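Local structure of bromo domain-containing protein (Trypanosoma cruzi, 6NEY) at residues A[84-89]-A[102-106]; A[9-15]-A[116-120]; A[15-19]-A[59-64]. The protein probably recognises acetylated lysine through a bromodomain, the N-terminal piece of a longer protein that is captured in this chain. All coordinates share one frame; numbering follows the deposited sequence.

Interaction 1 of 3, residues A[84-89]-A[102-106]; sequences MVNNCY and AERFE
V85 holds CG1 anti to its backbone N (chi1 167°), which turns its other methyl, CG2, beside that N and across to F105 and E106, while F105, with CG likewise anti (chi1 166°), swings its ring back to meet it. CG2 arrives at the edge of the ring, in its plane, 3.7 Å from F105 CD2, and CG1 lies against the carboxylate end of the extended E106 chain, the two side chains crossing at about a right angle. M84 adds a looser, oblique Met-aromatic contact, SD 4.4 Å from F105 CZ. One turn further on, Y89 reaches A102 obliquely, CE1 3.6 Å from A102 CB, and its hydroxyl packs against E103, OH 3.3 Å from E103 CB. A102 CB is touched from two directions about a right angle apart, by C88 SG at 4.0 Å and by the Y89 ring. No hydrogen bond spans the segments; the grip is van der Waals packing, mostly apolar, and F31 stacks on the F105 ring. The axes run 9.9 Å apart at 171°, an antiparallel pairing of helices 75-92 and 97-124, the last two of the bromodomain's four-helix bundle, whose connecting loop in this family borders the acetyl-lysine pocket.

Interaction 2 of 3, residues A[9-15]-A[116-120]; sequences FYPEEEL and YVTKK
Y116 reaches across first, its CG anti to the backbone N (chi1 178°), and its hydroxyl donates to E14 OE1 over 2.6 Å. The acceptor uses its anti lone pair and sits near the plane of the ring, while the carboxylate itself stands almost perpendicular to that ring. Further back along the tyrosine, CE2 lies over one face of the Y10 ring, 3.4 Å from Y10 CD1, the two planes inclined at 54°; L15 CD2 also packs on CE2, at 3.6 Å. V117 comes next: both its methyls lie near the hydroxyl of Y10, and a water donates to Y10 OH (2.7 Å) and V117 O (2.8 Å). That hydroxyl also bonds V72 O in the loop nearby. K120, a turn beyond Y116, sets CB at the edge of the Y10 ring, 3.6 Å from Y10 CE1, then bends at chi2 and chi3, lays CG over a face of Y116 and brings NZ to E14 OE1. This salt bridge of 2.9 Å meets the carboxylate on its syn side, 16° out of plane. One oxygen thus accepts from a neutral and a charged donor, which should favour an ionised E14 and fix the rotation of its carboxylate.

Interaction 3 of 3, residues A[15-19]-A[59-64]; sequences LVALV and AAEKAA
V19 N donates to L15 O over 2.9 Å, and across the contact A63 N does the same to A59 O; these ordinary helical bonds put L15 and V19, like A59 and A63, one above the other on the faces that meet. No polar bond crosses between the segments, so the fit is aliphatic carbon against aliphatic carbon or against backbone. V16 does much of the work through CG2, the branch beside its backbone N, because CG1 stands anti to that N (chi1 171°). CG2 presses on the turn that closes A60 to A64, 3.5 Å from A64 N and 3.7 Å from A64 CB. In return A63 CB nests against the backbone of V16, at 3.8 Å from V16 N, and faces L15 CB as well. Helices 12-21 and 56-64 are the first and second long helices of the left-handed bromodomain bundle; here they run antiparallel, at 169°. With alanine at four of the six positions in 59-64, the axes come as close as 8.4 Å and the valines can touch main chain. V19, one turn on from L15, sets CG1 in the notch between the methyls of A59 and A60: it lies 3.9 Å from A59 CB and 3.6 Å from A60 N. Outside the pair V19 also touches L77 of helix 75-92, as does L18, while Y68 in the following loop covers L15 and A59. K62 leads away from this contact and takes its amine to a salt bridge with D80 of helix 75-92.

Starting from the N terminus, 9-15 meets 116-120 near the far end of the last helix, and interaction 2 thereby closes a loop around nearly the whole domain. Interactions 1 and 3 both nest inside it and follow each other in series: 15-19 closes on 59-64 before 84-89 closes on 102-106. L15 belongs to both interaction 2 and interaction 3, and E12 CG packs on A63 O, so these two form one continuous patch. Interaction 1 lies across the chain's centre, about 23 Å from interaction 2 between centres, yet shares helix 97-124 with it. It touches interaction 3 where M84 meets A59, so all four long helices are tied together.

Interaction 1 of 3, residues A[84-89]-A[102-106]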
loop_
_atom_site.group_PDB
_atom_site.type_symbol
_atom_site.label_atom_id
_atom_site.label_comp_id
_atom_site.label_asym_id
_atom_site.label_seq_id
_atom_site.Cartn_x
_atom_site.Cartn_y
_atom_site.Cartn_z
ATOM N N MET A 84 4.964 2.496 4.513
ATOM C CA MET A 84 4.201 1.889 5.641
ATOM C C MET A 84 5.069 0.858 6.367
ATOM O O MET A 84 5.095 0.837 7.609
ATOM C CB MET A 84 2.993 1.090 5.148
ATOM C CG MET A 84 1.725 1.814 5.032
ATOM S SD MET A 84 0.636 0.684 4.101
ATOM C CE MET A 84 0.239 1.809 2.767
ATOM N N VAL A 85 5.682 -0.043 5.595
ATOM C CA VAL A 85 6.480 -1.186 6.110
ATOM C C VAL A 85 7.706 -0.609 6.835
ATOM O O VAL A 85 7.920 -0.930 8.033
ATOM C CB VAL A 85 6.836 -2.131 4.939
ATOM C CG1 VAL A 85 7.912 -3.151 5.289
ATOM C CG2 VAL A 85 5.589 -2.840 4.436
ATOM N N ASN A 86 8.420 0.308 6.180
ATOM C CA ASN A 86 9.696 0.849 6.728
ATOM C C ASN A 86 9.399 1.666 7.993
ATOM O O ASN A 86 10.181 1.576 8.949
ATOM C CB ASN A 86 10.484 1.606 5.661
ATOM C CG ASN A 86 11.031 0.680 4.601
ATOM N N ASN A 87 8.291 2.396 8.026
ATOM C CA ASN A 87 7.829 3.134 9.234
ATOM C C ASN A 87 7.549 2.173 10.396
ATOM O O ASN A 87 7.875 2.511 11.548
ATOM C CB ASN A 87 6.604 3.985 8.926
ATOM C CG ASN A 87 6.974 5.229 8.142
ATOM O OD1 ASN A 87 8.153 5.499 7.906
ATOM N ND2 ASN A 87 5.965 5.977 7.728
ATOM N N CYS A 88 6.967 1.011 10.115
ATOM C CA CYS A 88 6.745 -0.041 11.125
ATOM C C CYS A 88 8.099 -0.488 11.701
ATOM O O CYS A 88 8.222 -0.568 12.932
ATOM C CB CYS A 88 5.941 -1.179 10.520
ATOM S SG CYS A 88 5.602 -2.487 11.707
ATOM N N TYR A 89 9.088 -0.740 10.856
ATOM C CA TYR A 89 10.432 -1.220 11.269
ATOM C C TYR A 89 11.152 -0.127 12.058
ATOM O O TYR A 89 11.743 -0.432 13.110
ATOM C CB TYR A 89 11.304 -1.604 10.079
ATOM C CG TYR A 89 10.850 -2.818 9.308
ATOM C CD1 TYR A 89 10.306 -3.929 9.935
ATOM C CD2 TYR A 89 11.045 -2.869 7.939
ATOM C CE1 TYR A 89 9.912 -5.044 9.206
ATOM C CE2 TYR A 89 10.657 -3.969 7.200
ATOM C CZ TYR A 89 10.083 -5.052 7.828
ATOM O OH TYR A 89 9.710 -6.120 7.072
ATOM N N ALA A 102 5.089 -7.306 9.307
ATOM C CA ALA A 102 5.449 -6.303 8.277
ATOM C C ALA A 102 6.123 -7.000 7.089
ATOM O O ALA A 102 5.772 -6.668 5.922
ATOM C CB ALA A 102 6.343 -5.229 8.835
ATOM N N GLU A 103 7.062 -7.908 7.348
ATOM C CA GLU A 103 7.829 -8.569 6.247
ATOM C C GLU A 103 6.889 -9.515 5.471
ATOM O O GLU A 103 6.968 -9.544 4.213
ATOM C CB GLU A 103 9.073 -9.324 6.736
ATOM C CG GLU A 103 9.958 -9.727 5.562
ATOM C CD GLU A 103 11.290 -10.376 5.894
ATOM O OE1 GLU A 103 11.501 -10.749 7.058
ATOM O OE2 GLU A 103 12.080 -10.567 4.945
ATOM N N ARG A 104 5.984 -10.219 6.146
ATOM C CA ARG A 104 5.031 -11.099 5.417
ATOM C C ARG A 104 4.073 -10.219 4.599
ATOM O O ARG A 104 3.706 -10.603 3.452
ATOM C CB ARG A 104 4.261 -12.007 6.377
ATOM C CG ARG A 104 5.080 -13.135 6.987
ATOM C CD ARG A 104 4.158 -14.113 7.697
ATOM N NE ARG A 104 3.436 -13.503 8.802
ATOM C CZ ARG A 104 3.825 -13.484 10.077
ATOM N NH1 ARG A 104 3.059 -12.909 10.998
ATOM N NH2 ARG A 104 4.944 -14.073 10.450
ATOM N N PHE A 105 3.631 -9.099 5.176
ATOM C CA PHE A 105 2.698 -8.140 4.538
ATOM C C PHE A 105 3.352 -7.571 3.275
ATOM O O PHE A 105 2.696 -7.520 2.217
ATOM C CB PHE A 105 2.298 -7.026 5.504
ATOM C CG PHE A 105 1.643 -5.851 4.835
ATOM C CD1 PHE A 105 0.324 -5.928 4.421
ATOM C CD2 PHE A 105 2.345 -4.670 4.598
ATOM C CE1 PHE A 105 -0.286 -4.853 3.796
ATOM C CE2 PHE A 105 1.728 -3.602 3.962
ATOM C CZ PHE A 105 0.418 -3.693 3.571
ATOM N N GLU A 106 4.627 -7.178 3.358
ATOM C CA GLU A 106 5.341 -6.577 2.197
ATOM C C GLU A 106 5.362 -7.606 1.052
ATOM O O GLU A 106 5.045 -7.222 -0.111
ATOM C CB GLU A 106 6.727 -6.076 2.614
ATOM C CG GLU A 106 7.437 -5.238 1.561
ATOM C CD GLU A 106 8.884 -4.943 1.958
ATOM O OE1 GLU A 106 9.528 -5.829 2.570
ATOM O OE2 GLU A 106 9.363 -3.841 1.689
#

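Interaction 2 of 3, residues A[9-15]-A[116-120]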
loop_
_atom_site.group_PDB
_atom_site.type_symbol
_atom_site.label_atom_id
_atom_site.label_comp_id
_atom_site.label_asym_id
_atom_site.label_seq_id
_atom_site.Cartn_x
_atom_site.Cartn_y
_atom_site.Cartn_z
ATOM N N PHE A 9 -3.921 3.652 -17.129
ATOM C CA PHE A 9 -3.825 2.186 -17.300
ATOM C C PHE A 9 -4.929 1.527 -16.473
ATOM O O PHE A 9 -5.312 0.442 -16.835
ATOM C CB PHE A 9 -2.451 1.659 -16.886
ATOM C CG PHE A 9 -1.369 2.019 -17.869
ATOM C CD1 PHE A 9 -1.202 1.281 -19.027
ATOM C CD2 PHE A 9 -0.543 3.109 -17.641
ATOM C CE1 PHE A 9 -0.217 1.615 -19.944
ATOM C CE2 PHE A 9 0.431 3.451 -18.569
ATOM C CZ PHE A 9 0.593 2.701 -19.711
ATOM N N TYR A 10 -5.392 2.145 -15.390
ATOM C CA TYR A 10 -6.128 1.402 -14.340
ATOM C C TYR A 10 -7.360 2.159 -13.864
ATOM O O TYR A 10 -7.295 3.329 -13.518
ATOM C CB TYR A 10 -5.210 1.049 -13.168
ATOM C CG TYR A 10 -3.959 0.317 -13.553
ATOM C CD1 TYR A 10 -4.028 -0.879 -14.246
ATOM C CD2 TYR A 10 -2.708 0.822 -13.256
ATOM C CE1 TYR A 10 -2.887 -1.573 -14.606
ATOM C CE2 TYR A 10 -1.556 0.134 -13.595
ATOM C CZ TYR A 10 -1.646 -1.060 -14.275
ATOM O OH TYR A 10 -0.525 -1.743 -14.649
ATOM N N PRO A 11 -8.517 1.480 -13.761
ATOM C CA PRO A 11 -9.715 2.112 -13.224
ATOM C C PRO A 11 -9.574 2.284 -11.703
ATOM O O PRO A 11 -9.113 1.374 -11.040
ATOM C CB PRO A 11 -10.883 1.179 -13.574
ATOM C CG PRO A 11 -10.251 -0.077 -14.153
ATOM C CD PRO A 11 -8.739 0.071 -14.128
ATOM N N GLU A 12 -9.949 3.462 -11.183
ATOM C CA GLU A 12 -9.884 3.744 -9.724
ATOM C C GLU A 12 -10.626 2.642 -8.964
ATOM O O GLU A 12 -10.148 2.232 -7.891
ATOM C CB GLU A 12 -10.499 5.109 -9.406
ATOM C CG GLU A 12 -9.629 6.262 -9.803
ATOM C CD GLU A 12 -9.541 6.493 -11.293
ATOM O OE1 GLU A 12 -10.507 6.112 -12.037
ATOM O OE2 GLU A 12 -8.490 7.019 -11.715
ATOM N N GLU A 13 -11.748 2.150 -9.498
ATOM C CA GLU A 13 -12.584 1.171 -8.771
ATOM C C GLU A 13 -11.768 -0.099 -8.487
ATOM O O GLU A 13 -11.887 -0.674 -7.391
ATOM C CB GLU A 13 -13.863 0.886 -9.554
ATOM C CG GLU A 13 -14.759 2.111 -9.730
ATOM C CD GLU A 13 -14.506 3.034 -10.921
ATOM O OE1 GLU A 13 -13.435 2.894 -11.605
ATOM O OE2 GLU A 13 -15.391 3.923 -11.166
ATOM N N GLU A 14 -10.951 -0.518 -9.446
ATOM C CA GLU A 14 -10.114 -1.731 -9.316
ATOM C C GLU A 14 -8.962 -1.486 -8.351
ATOM O O GLU A 14 -8.629 -2.415 -7.607
ATOM C CB GLU A 14 -9.600 -2.200 -10.674
ATOM C CG GLU A 14 -10.682 -2.812 -11.515
ATOM C CD GLU A 14 -10.175 -3.382 -12.828
ATOM O OE1 GLU A 14 -8.956 -3.176 -13.148
ATOM O OE2 GLU A 14 -10.985 -4.038 -13.518
ATOM N N LEU A 15 -8.358 -0.298 -8.371
ATOM C CA LEU A 15 -7.211 0.023 -7.499
ATOM C C LEU A 15 -7.697 0.161 -6.049
ATOM O O LEU A 15 -6.957 -0.204 -5.131
ATOM C CB LEU A 15 -6.501 1.279 -8.012
ATOM C CG LEU A 15 -5.768 1.134 -9.348
ATOM C CD1 LEU A 15 -4.866 2.326 -9.628
ATOM C CD2 LEU A 15 -4.953 -0.148 -9.408
ATOM N N TYR A 116 -1.888 -8.239 -10.365
ATOM C CA TYR A 116 -2.844 -7.258 -10.948
ATOM C C TYR A 116 -2.228 -6.645 -12.220
ATOM O O TYR A 116 -2.879 -6.608 -13.275
ATOM C CB TYR A 116 -3.214 -6.163 -9.945
ATOM C CG TYR A 116 -4.139 -5.126 -10.535
ATOM C CD1 TYR A 116 -5.485 -5.404 -10.724
ATOM C CD2 TYR A 116 -3.661 -3.905 -10.984
ATOM C CE1 TYR A 116 -6.337 -4.484 -11.323
ATOM C CE2 TYR A 116 -4.496 -2.972 -11.572
ATOM C CZ TYR A 116 -5.836 -3.260 -11.757
ATOM O OH TYR A 116 -6.641 -2.320 -12.341
ATOM N N VAL A 117 -0.991 -6.158 -12.121
ATOM C CA VAL A 117 -0.300 -5.464 -13.251
ATOM C C VAL A 117 -0.144 -6.465 -14.407
ATOM O O VAL A 117 -0.429 -6.099 -15.578
ATOM C CB VAL A 117 1.029 -4.854 -12.771
ATOM C CG1 VAL A 117 1.917 -4.382 -13.913
ATOM C CG2 VAL A 117 0.741 -3.707 -11.805
ATOM N N THR A 118 0.160 -7.713 -14.083
ATOM C CA THR A 118 0.309 -8.790 -15.096
ATOM C C THR A 118 -1.028 -9.085 -15.785
ATOM O O THR A 118 -1.052 -9.136 -17.042
ATOM C CB THR A 118 0.931 -10.045 -14.484
ATOM O OG1 THR A 118 2.200 -9.596 -14.019
ATOM C CG2 THR A 118 1.039 -11.168 -15.490
ATOM N N LYS A 119 -2.091 -9.293 -15.015
ATOM C CA LYS A 119 -3.455 -9.542 -15.573
ATOM C C LYS A 119 -3.853 -8.415 -16.531
ATOM O O LYS A 119 -4.316 -8.716 -17.683
ATOM C CB LYS A 119 -4.478 -9.690 -14.444
ATOM C CG LYS A 119 -5.764 -10.378 -14.858
ATOM C CD LYS A 119 -6.913 -9.475 -15.177
ATOM C CE LYS A 119 -7.913 -10.183 -16.075
ATOM N NZ LYS A 119 -9.304 -9.804 -15.762
ATOM N N LYS A 120 -3.699 -7.159 -16.104
ATOM C CA LYS A 120 -4.166 -5.983 -16.871
ATOM C C LYS A 120 -3.373 -5.904 -18.181
ATOM O O LYS A 120 -3.985 -5.700 -19.247
ATOM C CB LYS A 120 -4.029 -4.700 -16.059
ATOM C CG LYS A 120 -4.924 -4.608 -14.833
ATOM C CD LYS A 120 -6.413 -4.714 -15.085
ATOM C CE LYS A 120 -7.020 -3.484 -15.724
ATOM N NZ LYS A 120 -8.482 -3.652 -15.933
HETATM O O HOH W 1 -0.284 -3.519 -16.679
#

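Interaction 3 of 3, residues A[15-19]-A[59-64]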
loop_
_atom_site.group_PDB
_atom_site.type_symbol
_atom_site.label_atom_id
_atom_site.label_comp_id
_atom_site.label_asym_id
_atom_site.label_seq_id
_atom_site.Cartn_x
_atom_site.Cartn_y
_atom_site.Cartn_z
ATOM N N LEU A 15 -8.358 -0.298 -8.371
ATOM C CA LEU A 15 -7.211 0.023 -7.499
ATOM C C LEU A 15 -7.697 0.161 -6.049
ATOM O O LEU A 15 -6.957 -0.204 -5.131
ATOM C CB LEU A 15 -6.501 1.279 -8.012
ATOM C CG LEU A 15 -5.768 1.134 -9.348
ATOM C CD1 LEU A 15 -4.866 2.326 -9.628
ATOM C CD2 LEU A 15 -4.953 -0.148 -9.408
ATOM N N VAL A 16 -8.875 0.738 -5.819
ATOM C CA VAL A 16 -9.458 0.768 -4.447
ATOM C C VAL A 16 -9.623 -0.673 -3.956
ATOM O O VAL A 16 -9.204 -0.973 -2.838
ATOM C CB VAL A 16 -10.784 1.550 -4.413
ATOM C CG1 VAL A 16 -11.479 1.384 -3.083
ATOM C CG2 VAL A 16 -10.538 3.018 -4.716
ATOM N N ALA A 17 -10.200 -1.545 -4.779
ATOM C CA ALA A 17 -10.411 -2.971 -4.444
ATOM C C ALA A 17 -9.062 -3.619 -4.122
ATOM O O ALA A 17 -9.008 -4.398 -3.142
ATOM C CB ALA A 17 -11.133 -3.677 -5.569
ATOM N N LEU A 18 -8.038 -3.354 -4.941
ATOM C CA LEU A 18 -6.667 -3.902 -4.742
ATOM C C LEU A 18 -6.123 -3.451 -3.379
ATOM O O LEU A 18 -5.626 -4.279 -2.614
ATOM C CB LEU A 18 -5.759 -3.404 -5.872
ATOM C CG LEU A 18 -4.299 -3.833 -5.773
ATOM C CD1 LEU A 18 -4.182 -5.346 -5.764
ATOM C CD2 LEU A 18 -3.510 -3.229 -6.924
ATOM N N VAL A 19 -6.219 -2.159 -3.078
ATOM C CA VAL A 19 -5.672 -1.639 -1.790
ATOM C C VAL A 19 -6.447 -2.291 -0.635
ATOM O O VAL A 19 -5.820 -2.724 0.335
ATOM C CB VAL A 19 -5.762 -0.111 -1.712
ATOM C CG1 VAL A 19 -5.468 0.351 -0.297
ATOM C CG2 VAL A 19 -4.868 0.572 -2.746
ATOM N N ALA A 59 -3.838 5.141 1.340
ATOM C CA ALA A 59 -3.592 4.526 0.023
ATOM C C ALA A 59 -4.933 4.347 -0.692
ATOM O O ALA A 59 -4.969 4.611 -1.906
ATOM C CB ALA A 59 -2.847 3.208 0.173
ATOM N N ALA A 60 -5.979 3.911 0.009
ATOM C CA ALA A 60 -7.294 3.627 -0.613
ATOM C C ALA A 60 -7.931 4.951 -1.066
ATOM O O ALA A 60 -8.549 4.977 -2.131
ATOM C CB ALA A 60 -8.194 2.862 0.314
ATOM N N GLU A 61 -7.761 6.023 -0.289
ATOM C CA GLU A 61 -8.240 7.371 -0.706
ATOM C C GLU A 61 -7.421 7.863 -1.914
ATOM O O GLU A 61 -8.037 8.374 -2.845
ATOM C CB GLU A 61 -8.244 8.327 0.491
ATOM C CG GLU A 61 -9.383 9.319 0.422
ATOM N N LYS A 62 -6.103 7.658 -1.946
ATOM C CA LYS A 62 -5.251 8.045 -3.103
ATOM C C LYS A 62 -5.691 7.287 -4.354
ATOM O O LYS A 62 -5.747 7.914 -5.409
ATOM C CB LYS A 62 -3.771 7.805 -2.815
ATOM C CG LYS A 62 -3.179 8.796 -1.827
ATOM C CD LYS A 62 -1.726 8.577 -1.533
ATOM C CE LYS A 62 -0.844 8.655 -2.760
ATOM N NZ LYS A 62 0.588 8.793 -2.392
ATOM N N ALA A 63 -6.040 6.002 -4.229
ATOM C CA ALA A 63 -6.515 5.160 -5.355
ATOM C C ALA A 63 -7.795 5.747 -5.944
ATOM O O ALA A 63 -7.850 5.945 -7.148
ATOM C CB ALA A 63 -6.763 3.759 -4.871
ATOM N N ALA A 64 -8.753 6.053 -5.083
ATOM C CA ALA A 64 -10.078 6.608 -5.436
ATOM C C ALA A 64 -9.904 7.971 -6.138
ATOM O O ALA A 64 -10.708 8.298 -7.016
ATOM C CB ALA A 64 -10.892 6.681 -4.177
#